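PDB 3FS5: uncharacterized protein YGR203W, which acts as a protein phosphatase of the rhodanese and CDC25-like family in Saccharomyces cerevisiae. Local coordinates for residues A83-F88 with R117-R122. Sequence-based numbering, arbitrary orientation.
Sequences ALNVIF and RLWVLR
Five backbone hydrogen bonds, from Arg117 N-Leu84 O to Leu121 N-Phe88 O, join strands 84-88 and 117-121 in parallel, the two short axes 4.5 Å apart at closest approach and turned by 29°. They are neighbours in the five-stranded parallel sheet of the rhodanese fold, linked by a right-handed beta-alpha-beta crossover through helix 96-106. Between the two end bonds, Val86 N gives to Arg117 O, Trp119 N bonds Val86 O, and Phe88 N reaches Trp119 O at 2.8 Å in an almost straight bond (175° at the hydrogen). Val86, Phe88, Leu118 and Val120 share one face of the sheet. There CD2 of Leu118 is the meeting point, 3.9 Å from Val86 CB and 4.0 Å from Phe88 CE2, which it approaches at the rim near the ring plane, while helix 96-106 packs on Phe88 and Leu118 through Leu104. The other face carries Asn85, Ile87, Arg117 and Trp119; helix 14-23 packs on Asn85 and Ile87, and its Trp20 meets the indole of Trp119 edge-to-face. Ile87 CG1 lies 4.1 Å from Trp119 CB, and its CG2 branch packs at the same distance on Leu121 CB. Arg117 and Asn85 run side by side, pointing the same way. In the arginine CD is anti to CA (chi2 -177°) and the chain stays extended to NE; the guanidinium lies beside Ala83, with NE salt-bridged to Glu31. An alanine in place of Arg117 would probably leave the Glu31 carboxylate without this countercharge and Ala83 CB without its cover. Ala83 CB sits 3.6 Å above the guanidinium plane, displaced toward the rim, with Arg117 NE and NH1 each 3.9 Å away.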
loop_
_atom_site.group_PDB
_atom_site.type_symbol
_atom_site.label_atom_id
_atom_site.label_comp_id
_atom_site.label_asym_id
_atom_site.label_seq_id
_atom_site.Cartn_x
_atom_site.Cartn_y
_atom_site.Cartn_z
ATOM N N ALA A 83 -1.046 7.828 -14.114
ATOM C CA ALA A 83 -1.691 7.714 -12.813
ATOM C C ALA A 83 -0.784 7.026 -11.800
ATOM O O ALA A 83 0.042 6.187 -12.159
ATOM C CB ALA A 83 -2.993 6.941 -12.952
ATOM N N LEU A 84 -0.936 7.391 -10.534
ATOM C CA LEU A 84 -0.135 6.786 -9.479
ATOM C C LEU A 84 -0.883 5.571 -8.939
ATOM O O LEU A 84 -2.078 5.640 -8.635
ATOM C CB LEU A 84 0.108 7.789 -8.340
ATOM C CG LEU A 84 0.814 7.263 -7.082
ATOM C CD1 LEU A 84 2.295 6.989 -7.374
ATOM C CD2 LEU A 84 0.677 8.285 -5.953
ATOM N N ASN A 85 -0.182 4.452 -8.840
ATOM C CA ASN A 85 -0.789 3.240 -8.324
ATOM C C ASN A 85 -0.513 3.141 -6.828
ATOM O O ASN A 85 0.615 2.893 -6.409
ATOM C CB ASN A 85 -0.232 2.032 -9.066
ATOM C CG ASN A 85 -0.583 2.059 -10.534
ATOM O OD1 ASN A 85 -0.004 2.822 -11.314
ATOM N ND2 ASN A 85 -1.553 1.242 -10.922
ATOM N N VAL A 86 -1.559 3.349 -6.035
ATOM C CA VAL A 86 -1.451 3.312 -4.579
ATOM C C VAL A 86 -1.793 1.925 -4.046
ATOM O O VAL A 86 -2.870 1.398 -4.322
ATOM C CB VAL A 86 -2.397 4.346 -3.945
ATOM C CG1 VAL A 86 -2.150 4.422 -2.441
ATOM C CG2 VAL A 86 -2.191 5.709 -4.606
ATOM N N ILE A 87 -0.881 1.344 -3.276
ATOM C CA ILE A 87 -1.078 0.001 -2.727
ATOM C C ILE A 87 -1.208 -0.009 -1.203
ATOM O O ILE A 87 -0.272 0.355 -0.485
ATOM C CB ILE A 87 0.099 -0.909 -3.118
ATOM C CG1 ILE A 87 0.321 -0.837 -4.631
ATOM C CG2 ILE A 87 -0.175 -2.334 -2.677
ATOM C CD1 ILE A 87 1.759 -0.985 -5.031
ATOM N N PHE A 88 -2.365 -0.446 -0.718
ATOM C CA PHE A 88 -2.629 -0.521 0.718
ATOM C C PHE A 88 -2.467 -1.951 1.212
ATOM O O PHE A 88 -2.803 -2.894 0.502
ATOM C CB PHE A 88 -4.066 -0.087 1.025
ATOM C CG PHE A 88 -4.349 1.355 0.728
ATOM C CD1 PHE A 88 -4.086 2.338 1.674
ATOM C CD2 PHE A 88 -4.873 1.733 -0.504
ATOM C CE1 PHE A 88 -4.339 3.678 1.400
ATOM C CE2 PHE A 88 -5.129 3.072 -0.788
ATOM C CZ PHE A 88 -4.861 4.043 0.166
ATOM N N ARG A 117 -4.943 4.908 -9.035
ATOM C CA ARG A 117 -5.482 3.564 -9.235
ATOM C C ARG A 117 -5.257 2.981 -7.847
ATOM O O ARG A 117 -4.169 3.103 -7.304
ATOM C CB ARG A 117 -4.681 2.764 -10.267
ATOM C CG ARG A 117 -4.650 3.358 -11.666
ATOM C CD ARG A 117 -3.883 2.446 -12.623
ATOM N NE ARG A 117 -3.424 3.164 -13.807
ATOM C CZ ARG A 117 -4.228 3.657 -14.742
ATOM N NH1 ARG A 117 -3.718 4.307 -15.784
ATOM N NH2 ARG A 117 -5.538 3.488 -14.644
ATOM N N LEU A 118 -6.278 2.367 -7.263
ATOM C CA LEU A 118 -6.134 1.830 -5.917
ATOM C C LEU A 118 -6.023 0.315 -5.866
ATOM O O LEU A 118 -6.822 -0.393 -6.478
ATOM C CB LEU A 118 -7.311 2.289 -5.052
ATOM C CG LEU A 118 -7.517 3.803 -4.976
ATOM C CD1 LEU A 118 -8.736 4.110 -4.111
ATOM C CD2 LEU A 118 -6.270 4.468 -4.401
ATOM N N TRP A 119 -5.028 -0.167 -5.125
ATOM C CA TRP A 119 -4.803 -1.599 -4.964
ATOM C C TRP A 119 -4.664 -2.009 -3.504
ATOM O O TRP A 119 -4.315 -1.198 -2.638
ATOM C CB TRP A 119 -3.510 -2.045 -5.655
ATOM C CG TRP A 119 -3.368 -1.692 -7.095
ATOM C CD1 TRP A 119 -3.015 -0.480 -7.616
ATOM C CD2 TRP A 119 -3.531 -2.577 -8.205
ATOM N NE1 TRP A 119 -2.944 -0.557 -8.986
ATOM C CE2 TRP A 119 -3.258 -1.834 -9.375
ATOM C CE3 TRP A 119 -3.879 -3.928 -8.324
ATOM C CZ2 TRP A 119 -3.321 -2.398 -10.653
ATOM C CZ3 TRP A 119 -3.941 -4.492 -9.594
ATOM C CH2 TRP A 119 -3.663 -3.724 -10.743
ATOM N N VAL A 120 -4.925 -3.286 -3.250
ATOM C CA VAL A 120 -4.754 -3.882 -1.932
ATOM C C VAL A 120 -3.851 -5.093 -2.174
ATOM O O VAL A 120 -4.080 -5.872 -3.105
ATOM C CB VAL A 120 -6.081 -4.380 -1.324
ATOM C CG1 VAL A 120 -5.799 -5.158 -0.036
ATOM C CG2 VAL A 120 -7.000 -3.199 -1.031
ATOM N N LEU A 121 -2.819 -5.240 -1.354
ATOM C CA LEU A 121 -1.899 -6.361 -1.484
ATOM C C LEU A 121 -2.489 -7.588 -0.789
ATOM O O LEU A 121 -2.615 -7.613 0.439
ATOM C CB LEU A 121 -0.552 -6.001 -0.848
ATOM C CG LEU A 121 0.522 -7.090 -0.811
ATOM C CD1 LEU A 121 0.934 -7.466 -2.238
ATOM C CD2 LEU A 121 1.720 -6.587 -0.023
ATOM N N ARG A 122 -2.849 -8.603 -1.572
ATOM C CA ARG A 122 -3.430 -9.818 -1.003
ATOM C C ARG A 122 -2.480 -10.502 -0.029
ATOM O O ARG A 122 -1.317 -10.749 -0.352
ATOM C CB ARG A 122 -3.809 -10.818 -2.109
ATOM C CG ARG A 122 -5.013 -10.425 -2.965
ATOM C CD ARG A 122 -5.499 -11.624 -3.787
ATOM N NE ARG A 122 -6.599 -11.301 -4.697
ATOM C CZ ARG A 122 -7.842 -11.009 -4.314
ATOM N NH1 ARG A 122 -8.762 -10.732 -5.226
ATOM N NH2 ARG A 122 -8.169 -10.995 -3.027
#